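Local coordinates for protein ATP-dependent RNA helicase HrpB (Escherichia coli, PDB 6EUD) that hydrolyses ATP to ADP and phosphate as a DExH-box NTPase of the DEAH/RHA helicase group and probably acts as an RNA helicase, at residues I491-I503 against L555-L569. Sequence-based numbering, arbitrary orientation.
With EDO (1,2-ethanediol), chain C.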
ATOM      1  N   ILE A 491      19.055   7.707  24.001  1.00 38.99           N
ATOM      2  CA  ILE A 491      17.989   7.793  23.016  1.00 39.30           C
ATOM      3  C   ILE A 491      18.479   7.495  21.606  1.00 43.51           C
ATOM      4  O   ILE A 491      17.892   6.659  20.910  1.00 42.84           O
ATOM      5  CB  ILE A 491      17.340   9.181  23.014  1.00 40.64           C
ATOM      6  CG1 ILE A 491      16.767   9.520  24.390  1.00 38.03           C
ATOM      7  CG2 ILE A 491      16.273   9.257  21.947  1.00 41.44           C
ATOM      8  CD1 ILE A 491      16.175  10.899  24.475  1.00 35.42           C
ATOM      9  N   ALA A 492      19.555   8.172  21.199  1.00 43.44           N
ATOM     10  CA  ALA A 492      20.033   8.107  19.809  1.00 38.15           C
ATOM     11  C   ALA A 492      20.284   6.677  19.302  1.00 35.51           C
ATOM     12  O   ALA A 492      19.805   6.336  18.241  1.00 41.16           O
ATOM     13  CB  ALA A 492      21.293   8.958  19.622  1.00 30.52           C
ATOM     14  N   PRO A 493      21.027   5.839  20.041  1.00 38.25           N
ATOM     15  CA  PRO A 493      21.196   4.494  19.466  1.00 40.84           C
ATOM     16  C   PRO A 493      19.898   3.661  19.407  1.00 42.45           C
ATOM     17  O   PRO A 493      19.728   2.886  18.465  1.00 45.91           O
ATOM     18  CB  PRO A 493      22.229   3.847  20.385  1.00 39.26           C
ATOM     19  CG  PRO A 493      22.135   4.621  21.669  1.00 41.48           C
ATOM     20  CD  PRO A 493      21.783   6.016  21.295  1.00 39.21           C
ATOM     21  N   LEU A 494      18.990   3.838  20.360  1.00 39.04           N
ATOM     22  CA  LEU A 494      17.666   3.199  20.290  1.00 37.33           C
ATOM     23  C   LEU A 494      16.867   3.633  19.056  1.00 36.90           C
ATOM     24  O   LEU A 494      16.266   2.812  18.356  1.00 41.11           O
ATOM     25  CB  LEU A 494      16.872   3.518  21.555  1.00 37.33           C
ATOM     26  CG  LEU A 494      17.424   2.884  22.834  1.00 36.52           C
ATOM     27  CD1 LEU A 494      16.802   3.562  24.026  1.00 35.04           C
ATOM     28  CD2 LEU A 494      17.126   1.398  22.855  1.00 36.63           C
ATOM     29  N   LEU A 495      16.859   4.931  18.797  1.00 31.85           N
ATOM     30  CA  LEU A 495      16.213   5.463  17.617  1.00 38.62           C
ATOM     31  C   LEU A 495      16.869   4.987  16.329  1.00 41.78           C
ATOM     32  O   LEU A 495      16.184   4.611  15.375  1.00 44.63           O
ATOM     33  CB  LEU A 495      16.235   6.985  17.635  1.00 40.14           C
ATOM     34  CG  LEU A 495      15.130   7.773  18.315  1.00 38.17           C
ATOM     35  CD1 LEU A 495      15.221   9.225  17.833  1.00 35.87           C
ATOM     36  CD2 LEU A 495      13.751   7.182  18.042  1.00 34.49           C
ATOM     37  N   ALA A 496      18.198   5.042  16.310  1.00 40.98           N
ATOM     38  CA  ALA A 496      18.999   4.637  15.156  1.00 42.27           C
ATOM     39  C   ALA A 496      18.584   3.271  14.617  1.00 44.34           C
ATOM     40  O   ALA A 496      18.520   3.087  13.411  1.00 49.93           O
ATOM     41  CB  ALA A 496      20.490   4.626  15.514  1.00 39.46           C
ATOM     42  N   GLY A 497      18.292   2.325  15.508  1.00 38.58           N
ATOM     43  CA  GLY A 497      17.892   0.994  15.096  1.00 37.57           C
ATOM     44  C   GLY A 497      16.544   0.968  14.393  1.00 40.96           C
ATOM     45  O   GLY A 497      16.415   0.420  13.295  1.00 45.30           O
ATOM     46  N   ALA A 498      15.545   1.596  15.011  1.00 33.51           N
ATOM     47  CA  ALA A 498      14.178   1.509  14.530  1.00 32.91           C
ATOM     48  C   ALA A 498      13.826   2.563  13.473  1.00 32.05           C
ATOM     49  O   ALA A 498      12.809   2.443  12.801  1.00 32.70           O
ATOM     50  CB  ALA A 498      13.216   1.610  15.702  1.00 25.57           C
ATOM     51  N   PHE A 499      14.653   3.595  13.330  1.00 29.79           N
ATOM     52  CA  PHE A 499      14.389   4.643  12.350  1.00 29.67           C
ATOM     53  C   PHE A 499      15.617   4.986  11.522  1.00 36.06           C
ATOM     54  O   PHE A 499      15.828   6.147  11.181  1.00 39.03           O
ATOM     55  CB  PHE A 499      13.879   5.896  13.050  1.00 29.80           C
ATOM     56  CG  PHE A 499      12.637   5.668  13.863  1.00 32.61           C
ATOM     57  CD1 PHE A 499      12.718   5.284  15.193  1.00 31.66           C
ATOM     58  CD2 PHE A 499      11.384   5.814  13.289  1.00 31.51           C
ATOM     59  CE1 PHE A 499      11.570   5.073  15.931  1.00 29.75           C
ATOM     60  CE2 PHE A 499      10.225   5.598  14.025  1.00 28.06           C
ATOM     61  CZ  PHE A 499      10.317   5.236  15.343  1.00 28.74           C
ATOM     62  N   ALA A 500      16.430   3.980  11.201  1.00 37.85           N
ATOM     63  CA  ALA A 500      17.668   4.192  10.439  1.00 35.15           C
ATOM     64  C   ALA A 500      17.436   4.898   9.092  1.00 35.05           C
ATOM     65  O   ALA A 500      18.237   5.728   8.673  1.00 38.29           O
ATOM     66  CB  ALA A 500      18.362   2.873  10.217  1.00 31.60           C
ATOM     67  N   ASP A 501      16.343   4.552   8.419  1.00 34.89           N
ATOM     68  CA  ASP A 501      15.971   5.161   7.147  1.00 34.87           C
ATOM     69  C   ASP A 501      15.546   6.623   7.309  1.00 40.28           C
ATOM     70  O   ASP A 501      15.353   7.331   6.312  1.00 41.09           O
ATOM     71  CB  ASP A 501      14.829   4.372   6.505  1.00 31.45           C
ATOM     72  CG  ASP A 501      13.651   4.190   7.452  1.00 30.82           C
ATOM     73  OD1 ASP A 501      13.887   4.073   8.667  1.00 37.96           O
ATOM     74  OD2 ASP A 501      12.490   4.156   7.008  1.00 30.53           O
ATOM     75  N   ARG A 502      15.374   7.069   8.556  1.00 38.50           N
ATOM     76  CA  ARG A 502      14.948   8.446   8.788  1.00 36.84           C
ATOM     77  C   ARG A 502      16.028   9.275   9.463  1.00 35.70           C
ATOM     78  O   ARG A 502      15.750  10.352   9.971  1.00 41.25           O
ATOM     79  CB  ARG A 502      13.666   8.474   9.608  1.00 34.21           C
ATOM     80  CG  ARG A 502      12.552   7.746   8.916  1.00 31.54           C
ATOM     81  CD  ARG A 502      11.280   7.770   9.718  1.00 32.22           C
ATOM     82  NE  ARG A 502      10.251   6.983   9.052  1.00 34.42           N
ATOM     83  CZ  ARG A 502       9.082   6.691   9.602  1.00 37.59           C
ATOM     84  NH1 ARG A 502       8.799   7.106  10.834  1.00 41.19           N
ATOM     85  NH2 ARG A 502       8.201   5.979   8.925  1.00 34.12           N
ATOM     86  N   ILE A 503      17.254   8.761   9.472  1.00 38.58           N
ATOM     87  CA  ILE A 503      18.434   9.569   9.763  1.00 43.70           C
ATOM     88  C   ILE A 503      18.552  10.690   8.737  1.00 53.94           C
ATOM     89  O   ILE A 503      18.467  10.446   7.535  1.00 58.06           O
ATOM     90  CB  ILE A 503      19.693   8.725   9.730  1.00 39.86           C
ATOM     91  CG1 ILE A 503      19.693   7.759  10.920  1.00 39.41           C
ATOM     92  CG2 ILE A 503      20.921   9.620   9.698  1.00 35.59           C
ATOM     93  CD1 ILE A 503      20.802   6.722  10.885  1.00 36.92           C
ATOM     94  N   LEU A 555      15.649  14.261  16.688  1.00 45.37           N
ATOM     95  CA  LEU A 555      16.694  14.266  17.697  1.00 49.95           C
ATOM     96  C   LEU A 555      18.009  14.603  17.015  1.00 46.71           C
ATOM     97  O   LEU A 555      18.265  14.141  15.889  1.00 45.56           O
ATOM     98  CB  LEU A 555      16.781  12.907  18.406  1.00 50.35           C
ATOM     99  CG  LEU A 555      17.624  12.927  19.685  1.00 56.45           C
ATOM    100  CD1 LEU A 555      16.824  13.528  20.840  1.00 48.75           C
ATOM    101  CD2 LEU A 555      18.162  11.542  20.027  1.00 55.99           C
ATOM    102  N   LEU A 556      18.823  15.420  17.676  1.00 48.31           N
ATOM    103  CA  LEU A 556      20.133  15.756  17.144  1.00 57.72           C
ATOM    104  C   LEU A 556      21.117  14.691  17.570  1.00 56.12           C
ATOM    105  O   LEU A 556      21.091  14.215  18.702  1.00 54.69           O
ATOM    106  CB  LEU A 556      20.592  17.146  17.599  1.00 59.46           C
ATOM    107  CG  LEU A 556      21.136  17.378  19.005  1.00 64.16           C
ATOM    108  CD1 LEU A 556      22.644  17.200  19.061  1.00 64.18           C
ATOM    109  CD2 LEU A 556      20.752  18.782  19.485  1.00 70.45           C
ATOM    110  N   VAL A 557      21.972  14.299  16.637  1.00 57.24           N
ATOM    111  CA  VAL A 557      22.959  13.265  16.877  1.00 57.35           C
ATOM    112  C   VAL A 557      24.326  13.731  16.404  1.00 63.78           C
ATOM    113  O   VAL A 557      24.453  14.394  15.374  1.00 67.90           O
ATOM    114  CB  VAL A 557      22.592  11.953  16.163  1.00 54.76           C
ATOM    115  CG1 VAL A 557      21.297  11.395  16.722  1.00 54.50           C
ATOM    116  CG2 VAL A 557      22.460  12.174  14.678  1.00 45.58           C
ATOM    117  N   ASP A 558      25.350  13.414  17.180  1.00 66.31           N
ATOM    118  CA  ASP A 558      26.708  13.535  16.691  1.00 68.41           C
ATOM    119  C   ASP A 558      26.964  12.287  15.851  1.00 65.17           C
ATOM    120  O   ASP A 558      26.963  11.167  16.366  1.00 66.21           O
ATOM    121  CB  ASP A 558      27.697  13.675  17.849  1.00 75.30           C
ATOM    122  CG  ASP A 558      29.116  13.911  17.377  1.00 80.35           C
ATOM    123  OD1 ASP A 558      29.591  15.067  17.458  1.00 86.97           O
ATOM    124  OD2 ASP A 558      29.757  12.939  16.929  1.00 77.91           O
ATOM    125  N   ILE A 559      27.146  12.477  14.550  1.00 59.92           N
ATOM    126  CA  ILE A 559      27.150  11.349  13.635  1.00 59.41           C
ATOM    127  C   ILE A 559      28.335  10.441  13.889  1.00 59.29           C
ATOM    128  O   ILE A 559      28.252   9.234  13.665  1.00 57.16           O
ATOM    129  CB  ILE A 559      27.148  11.813  12.147  1.00 64.31           C
ATOM    130  CG1 ILE A 559      26.892  10.632  11.205  1.00 57.74           C
ATOM    131  CG2 ILE A 559      28.439  12.562  11.792  1.00 67.27           C
ATOM    132  CD1 ILE A 559      25.615   9.893  11.481  1.00 54.54           C
ATOM    133  N   ASP A 560      29.426  11.018  14.379  1.00 64.71           N
ATOM    134  CA  ASP A 560      30.644  10.259  14.641  1.00 71.43           C
ATOM    135  C   ASP A 560      30.442   9.274  15.791  1.00 71.70           C
ATOM    136  O   ASP A 560      30.908   8.132  15.731  1.00 71.15           O
ATOM    137  CB  ASP A 560      31.804  11.209  14.940  1.00 80.31           C
ATOM    138  CG  ASP A 560      32.145  12.097  13.757  1.00 85.56           C
ATOM    139  OD1 ASP A 560      32.691  11.576  12.756  1.00 87.92           O
ATOM    140  OD2 ASP A 560      31.850  13.310  13.823  1.00 85.89           O
ATOM    141  N   GLU A 561      29.744   9.722  16.828  1.00 69.87           N
ATOM    142  CA  GLU A 561      29.372   8.854  17.929  1.00 67.20           C
ATOM    143  C   GLU A 561      28.446   7.758  17.466  1.00 60.26           C
ATOM    144  O   GLU A 561      28.608   6.600  17.836  1.00 58.59           O
ATOM    145  CB  GLU A 561      28.680   9.645  19.019  1.00 70.40           C
ATOM    146  CG  GLU A 561      29.259  10.982  19.216  1.00 76.56           C
ATOM    147  CD  GLU A 561      29.164  11.426  20.641  1.00 83.72           C
ATOM    148  OE1 GLU A 561      28.223  10.987  21.336  1.00 85.89           O
ATOM    149  OE2 GLU A 561      30.022  12.226  21.057  1.00 85.20           O
ATOM    150  N   LEU A 562      27.454   8.140  16.670  1.00 58.39           N
ATOM    151  CA  LEU A 562      26.394   7.221  16.284  1.00 60.08           C
ATOM    152  C   LEU A 562      26.935   6.094  15.433  1.00 59.94           C
ATOM    153  O   LEU A 562      26.620   4.927  15.656  1.00 63.63           O
ATOM    154  CB  LEU A 562      25.286   7.961  15.536  1.00 64.13           C
ATOM    155  CG  LEU A 562      23.985   7.181  15.350  1.00 64.02           C
ATOM    156  CD1 LEU A 562      23.412   6.759  16.701  1.00 64.62           C
ATOM    157  CD2 LEU A 562      22.984   8.012  14.564  1.00 60.94           C
ATOM    158  N   VAL A 563      27.759   6.452  14.459  1.00 59.04           N
ATOM    159  CA  VAL A 563      28.360   5.475  13.562  1.00 57.23           C
ATOM    160  C   VAL A 563      29.318   4.575  14.339  1.00 57.81           C
ATOM    161  O   VAL A 563      29.460   3.385  14.053  1.00 56.96           O
ATOM    162  CB  VAL A 563      29.106   6.175  12.408  1.00 54.72           C
ATOM    163  CG1 VAL A 563      29.949   5.181  11.640  1.00 53.27           C
ATOM    164  CG2 VAL A 563      28.120   6.895  11.511  1.00 45.15           C
ATOM    165  N   GLN A 564      29.968   5.155  15.336  1.00 59.01           N
ATOM    166  CA  GLN A 564      30.839   4.383  16.193  1.00 65.33           C
ATOM    167  C   GLN A 564      30.011   3.459  17.083  1.00 66.65           C
ATOM    168  O   GLN A 564      30.352   2.291  17.261  1.00 68.72           O
ATOM    169  CB  GLN A 564      31.723   5.309  17.032  1.00 69.98           C
ATOM    170  CG  GLN A 564      33.165   5.388  16.550  1.00 75.32           C
ATOM    171  CD  GLN A 564      33.921   4.087  16.773  1.00 77.85           C
ATOM    172  OE1 GLN A 564      34.153   3.682  17.914  1.00 82.95           O
ATOM    173  NE2 GLN A 564      34.298   3.420  15.684  1.00 71.49           N
ATOM    174  N   ARG A 565      28.917   3.988  17.624  1.00 65.41           N
ATOM    175  CA  ARG A 565      28.020   3.222  18.483  1.00 64.38           C
ATOM    176  C   ARG A 565      27.260   2.158  17.690  1.00 61.42           C
ATOM    177  O   ARG A 565      26.971   1.074  18.206  1.00 60.59           O
ATOM    178  CB  ARG A 565      27.043   4.170  19.190  1.00 69.15           C
ATOM    179  CG  ARG A 565      25.966   3.492  20.019  1.00 74.38           C
ATOM    180  CD  ARG A 565      26.563   2.519  21.023  1.00 80.94           C
ATOM    181  NE  ARG A 565      25.598   2.088  22.035  1.00 84.21           N
ATOM    182  CZ  ARG A 565      24.643   1.183  21.829  1.00 81.80           C
ATOM    183  NH1 ARG A 565      24.499   0.621  20.634  1.00 74.49           N
ATOM    184  NH2 ARG A 565      23.820   0.851  22.819  1.00 84.76           N
ATOM    185  N   CYS A 566      26.959   2.472  16.431  1.00 58.15           N
ATOM    186  CA  CYS A 566      26.137   1.618  15.577  1.00 55.48           C
ATOM    187  C   CYS A 566      26.778   1.450  14.205  1.00 60.35           C
ATOM    188  O   CYS A 566      26.297   2.014  13.211  1.00 58.55           O
ATOM    189  CB  CYS A 566      24.724   2.200  15.418  1.00 53.47           C
ATOM    190  SG  CYS A 566      23.894   2.764  16.944  1.00 61.13           S
ATOM    191  N   PRO A 567      27.866   0.662  14.144  1.00 64.90           N
ATOM    192  CA  PRO A 567      28.676   0.492  12.931  1.00 63.14           C
ATOM    193  C   PRO A 567      27.891  -0.062  11.754  1.00 63.10           C
ATOM    194  O   PRO A 567      28.263   0.182  10.610  1.00 65.92           O
ATOM    195  CB  PRO A 567      29.769  -0.497  13.368  1.00 65.60           C
ATOM    196  CG  PRO A 567      29.197  -1.218  14.567  1.00 66.01           C
ATOM    197  CD  PRO A 567      28.358  -0.176  15.260  1.00 67.34           C
ATOM    198  N   GLN A 568      26.815  -0.788  12.035  1.00 63.55           N
ATOM    199  CA  GLN A 568      26.031  -1.435  10.992  1.00 61.19           C
ATOM    200  C   GLN A 568      25.279  -0.414  10.136  1.00 60.66           C
ATOM    201  O   GLN A 568      24.833  -0.738   9.042  1.00 65.54           O
ATOM    202  CB  GLN A 568      25.049  -2.438  11.605  1.00 65.79           C
ATOM    203  CG  GLN A 568      23.951  -1.802  12.495  1.00 94.17           C
ATOM    204  CD  GLN A 568      24.419  -1.441  13.910  1.00 86.26           C
ATOM    205  OE1 GLN A 568      25.580  -1.639  14.261  1.00 85.43           O
ATOM    206  NE2 GLN A 568      23.507  -0.916  14.722  1.00 80.45           N
ATOM    207  N   LEU A 569      25.143   0.816  10.625  1.00 58.89           N
ATOM    208  CA  LEU A 569      24.505   1.884   9.849  1.00 55.42           C
ATOM    209  C   LEU A 569      25.254   2.206   8.559  1.00 59.35           C
ATOM    210  O   LEU A 569      24.664   2.656   7.582  1.00 61.39           O
ATOM    211  CB  LEU A 569      24.392   3.166  10.675  1.00 51.78           C
ATOM    212  CG  LEU A 569      23.365   3.157  11.807  1.00 57.68           C
ATOM    213  CD1 LEU A 569      23.317   4.513  12.490  1.00 56.91           C
ATOM    214  CD2 LEU A 569      21.989   2.749  11.291  1.00 59.53           C
TER
HETATM  215  C1  EDO C 902      13.358   1.139   4.575  1.00 56.79           C
HETATM  216  O1  EDO C 902      12.144   0.442   4.464  1.00 52.09           O
HETATM  217  C2  EDO C 902      13.307   2.435   3.751  1.00 60.52           C
HETATM  218  O2  EDO C 902      12.280   3.330   4.222  1.00 59.61           O
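Leu562 packs against Ala492 and Ala496 on one flank of helix 491-498, while Leu555 meets Ile491 and Leu495, and Leu569 reaches Ala500 and Ile503 just past the helix. Helix 491-498 lies beside a small mixed sheet, consistent with the OB-fold domain of DEAH/RHA helicases. The two segments enter that sheet through strands 503-506 and 554-556, which pair with strand 534-542 between them. Helix 559-565, which follows the second strand, crosses helix 491-498 at -65° with the axes 10.2 Å apart.

The contact is apolar, with no hydrogen bond across it. Leu562 places CD1 3.8 Å from Ala496 CB, and the same methyl lies near Ala492 O; its CG stands anti to the backbone N (chi1 -167°), which swings the branch in although CB itself is not aimed at the other segment. At the strand end, Leu555 CD2 meets Ile491 CG2 at 3.5 Å, its CB rests near Leu495 CD1, and Val557 CG1 covers Ala492 CB. Ile491 also packs on Thr438 and Ile442 of helix 433-447. Beyond helix 559-565, Leu569 divides its methyls: CD2 touches Ala500 CB at 3.8 Å, while CD1 lies 3.7 Å from Ile503 CD1 and also approaches Ala496 CB.

Within 555-569, Asp558 N-caps helix 559-565, its OD2 accepting from Glu561 N at 3.2 Å through the anti lone pair. At the C-terminal end of that helix, Cys566 SG lies 4.0 Å from Pro493 CB. One polar side chain, Arg565, joins the margin of the contact. Its chain bends at chi2 (54°), folding the guanidinium back over the proline, so that Pro493 CB sits 3.8 Å above the centre of one face.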